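Local structure of heparin-binding protein (Homo sapiens, 1FY1) at residues Q69-S74 against L93-E98. The protein binds heparin and bacterial endotoxin, kills many species of Gram-negative bacteria and attracts monocytes and fibroblasts, as a neutrophil serine protease homolog. The protein carries 2 engineered substitutions. Sequence-based numbering, arbitrary orientation.
With NAG (2-acetamido-2-deoxy-beta-D-glucopyranose), chain C.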
# COMPACT_ATOMS: atom_id res chain seq x y z
N GLN A 69 15.85 5.40 5.08
CA GLN A 69 16.50 4.08 4.88
C GLN A 69 16.23 3.66 3.45
O GLN A 69 15.08 3.65 3.00
CB GLN A 69 15.99 2.99 5.86
CG GLN A 69 16.61 3.19 7.24
CD GLN A 69 16.03 2.36 8.37
OE1 GLN A 69 16.53 1.31 8.69
NE2 GLN A 69 15.12 2.94 9.14
N THR A 70 17.28 3.37 2.70
CA THR A 70 17.12 3.01 1.29
C THR A 70 17.44 1.56 0.97
O THR A 70 18.42 0.99 1.45
CB THR A 70 17.74 4.07 0.37
OG1 THR A 70 17.26 5.33 0.84
CG2 THR A 70 17.30 3.92 -1.07
N PHE A 71 16.60 0.93 0.17
CA PHE A 71 16.81 -0.47 -0.09
C PHE A 71 16.46 -0.86 -1.50
O PHE A 71 15.63 -0.23 -2.15
CB PHE A 71 15.87 -1.35 0.81
CG PHE A 71 16.02 -1.21 2.32
CD1 PHE A 71 16.92 -2.01 3.02
CD2 PHE A 71 15.25 -0.31 3.05
CE1 PHE A 71 17.10 -1.92 4.40
CE2 PHE A 71 15.39 -0.20 4.44
CZ PHE A 71 16.33 -1.00 5.11
N SER A 72 17.14 -1.92 -1.92
CA SER A 72 16.98 -2.60 -3.18
C SER A 72 16.17 -3.90 -2.92
O SER A 72 16.14 -4.43 -1.81
CB SER A 72 18.31 -2.91 -3.84
OG SER A 72 19.00 -3.84 -3.03
N ILE A 73 15.49 -4.37 -3.94
CA ILE A 73 14.67 -5.56 -3.87
C ILE A 73 15.38 -6.84 -4.30
O ILE A 73 15.68 -7.00 -5.46
CB ILE A 73 13.51 -5.30 -4.82
CG1 ILE A 73 12.76 -4.03 -4.38
CG2 ILE A 73 12.64 -6.56 -4.95
CD1 ILE A 73 11.95 -3.41 -5.51
N SER A 74 15.58 -7.78 -3.36
CA SER A 74 16.22 -9.06 -3.67
C SER A 74 15.28 -10.04 -4.36
O SER A 74 15.66 -10.81 -5.23
CB SER A 74 16.73 -9.71 -2.41
OG SER A 74 17.46 -8.76 -1.68
N LEU A 93 7.88 -7.74 -1.23
CA LEU A 93 9.23 -7.41 -1.58
C LEU A 93 10.16 -7.70 -0.46
O LEU A 93 9.96 -7.29 0.69
CB LEU A 93 9.40 -5.92 -1.91
CG LEU A 93 8.32 -5.37 -2.84
CD1 LEU A 93 8.53 -3.88 -3.04
CD2 LEU A 93 8.35 -6.11 -4.18
N GLN A 94 11.21 -8.41 -0.83
CA GLN A 94 12.23 -8.75 0.10
C GLN A 94 13.34 -7.76 -0.12
O GLN A 94 13.84 -7.63 -1.26
CB GLN A 94 12.77 -10.17 -0.10
CG GLN A 94 13.69 -10.58 1.05
CD GLN A 94 14.44 -11.85 0.76
OE1 GLN A 94 14.28 -12.48 -0.30
NE2 GLN A 94 15.30 -12.23 1.71
N LEU A 95 13.69 -7.10 0.97
CA LEU A 95 14.74 -6.09 1.06
C LEU A 95 16.14 -6.72 1.11
O LEU A 95 16.37 -7.78 1.69
CB LEU A 95 14.50 -5.20 2.32
CG LEU A 95 13.05 -4.70 2.46
CD1 LEU A 95 12.91 -3.92 3.75
CD2 LEU A 95 12.63 -3.85 1.25
N ASP A 96 17.10 -6.03 0.53
CA ASP A 96 18.48 -6.48 0.51
C ASP A 96 19.07 -6.68 1.92
O ASP A 96 20.07 -7.38 2.10
CB ASP A 96 19.35 -5.48 -0.29
CG ASP A 96 19.23 -4.03 0.17
OD1 ASP A 96 18.36 -3.26 -0.20
OD2 ASP A 96 20.13 -3.72 1.08
N ARG A 97 18.45 -6.07 2.92
CA ARG A 97 18.93 -6.18 4.29
C ARG A 97 17.88 -5.72 5.31
O ARG A 97 16.91 -5.08 4.95
CB ARG A 97 20.18 -5.34 4.43
CG ARG A 97 19.89 -3.85 4.38
CD ARG A 97 21.14 -3.05 4.07
NE ARG A 97 20.99 -1.64 4.39
CZ ARG A 97 20.47 -0.74 3.57
NH1 ARG A 97 20.02 -1.05 2.36
NH2 ARG A 97 20.39 0.52 3.99
N GLU A 98 18.10 -6.05 6.59
CA GLU A 98 17.17 -5.69 7.65
C GLU A 98 16.98 -4.22 7.89
O GLU A 98 17.93 -3.49 8.13
CB GLU A 98 17.49 -6.30 9.03
CG GLU A 98 17.08 -7.78 9.16
CD GLU A 98 16.71 -8.17 10.56
OE1 GLU A 98 16.86 -7.42 11.52
OE2 GLU A 98 16.17 -9.36 10.61
C1 NAG C . 20.94 0.98 10.77
C2 NAG C . 22.47 0.85 11.01
C3 NAG C . 23.28 1.41 9.80
C4 NAG C . 22.72 1.16 8.36
C5 NAG C . 21.26 1.63 8.42
C6 NAG C . 20.49 1.65 7.08
C7 NAG C . 23.62 1.35 13.19
C8 NAG C . 24.04 2.58 14.03
N2 NAG C . 22.84 1.71 12.17
O3 NAG C . 24.59 0.90 9.89
O4 NAG C . 23.50 1.88 7.32
O5 NAG C . 20.65 0.75 9.40
O6 NAG C . 20.20 0.31 6.61
O7 NAG C . 24.36 0.37 13.03
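Two neighbouring antiparallel strands of the N-terminal beta-barrel of the trypsin-like fold meet here, with Ile73 facing Leu95 as a non-hydrogen-bonded pair. Ser74 N donates to Gln94 O at 2.7 Å, and Asp96 N donates to Ser72 O at 3.0 Å. Beyond Leu95 the chain leaves the sheet, and the side chains of Asp96 and Arg97 bond back to strand 69-73. The Asp96 carboxylate turns back because CG sits between its backbone N and carbonyl carbon (chi1 54°). Asp96 OD1 accepts a bond from Ser72 N, whose modelled length of 2.5 Å is doubtfully short, and a weak one from Ser72 OG. Asp96 OD2 uses its syn lone pair for a salt bridge to Arg97 NH1, 3.0 Å away and in the guanidinium plane. This bridge helps fix the rotation of the guanidinium. Arg97 NH1 also donates to Thr70 O at 2.7 Å, in the carbonyl plane; NH2 adds a weak bond to that oxygen. The Phe71 ring lies between Leu95 and Arg97: Leu95 CD1 covers one face, and the guanidinium lies on the opposite side, offset past the CD1-CE1 bond so that Phe71 CE1 sits over its centre, with the planes 35° apart. Leu55 and Ala99 also touch the Phe71 side chain. Arg97 also bonds to the sugar NAG. Its NE bonds weakly to O6, while Arg97 NH2 donates to NAG O6 at 2.6 Å.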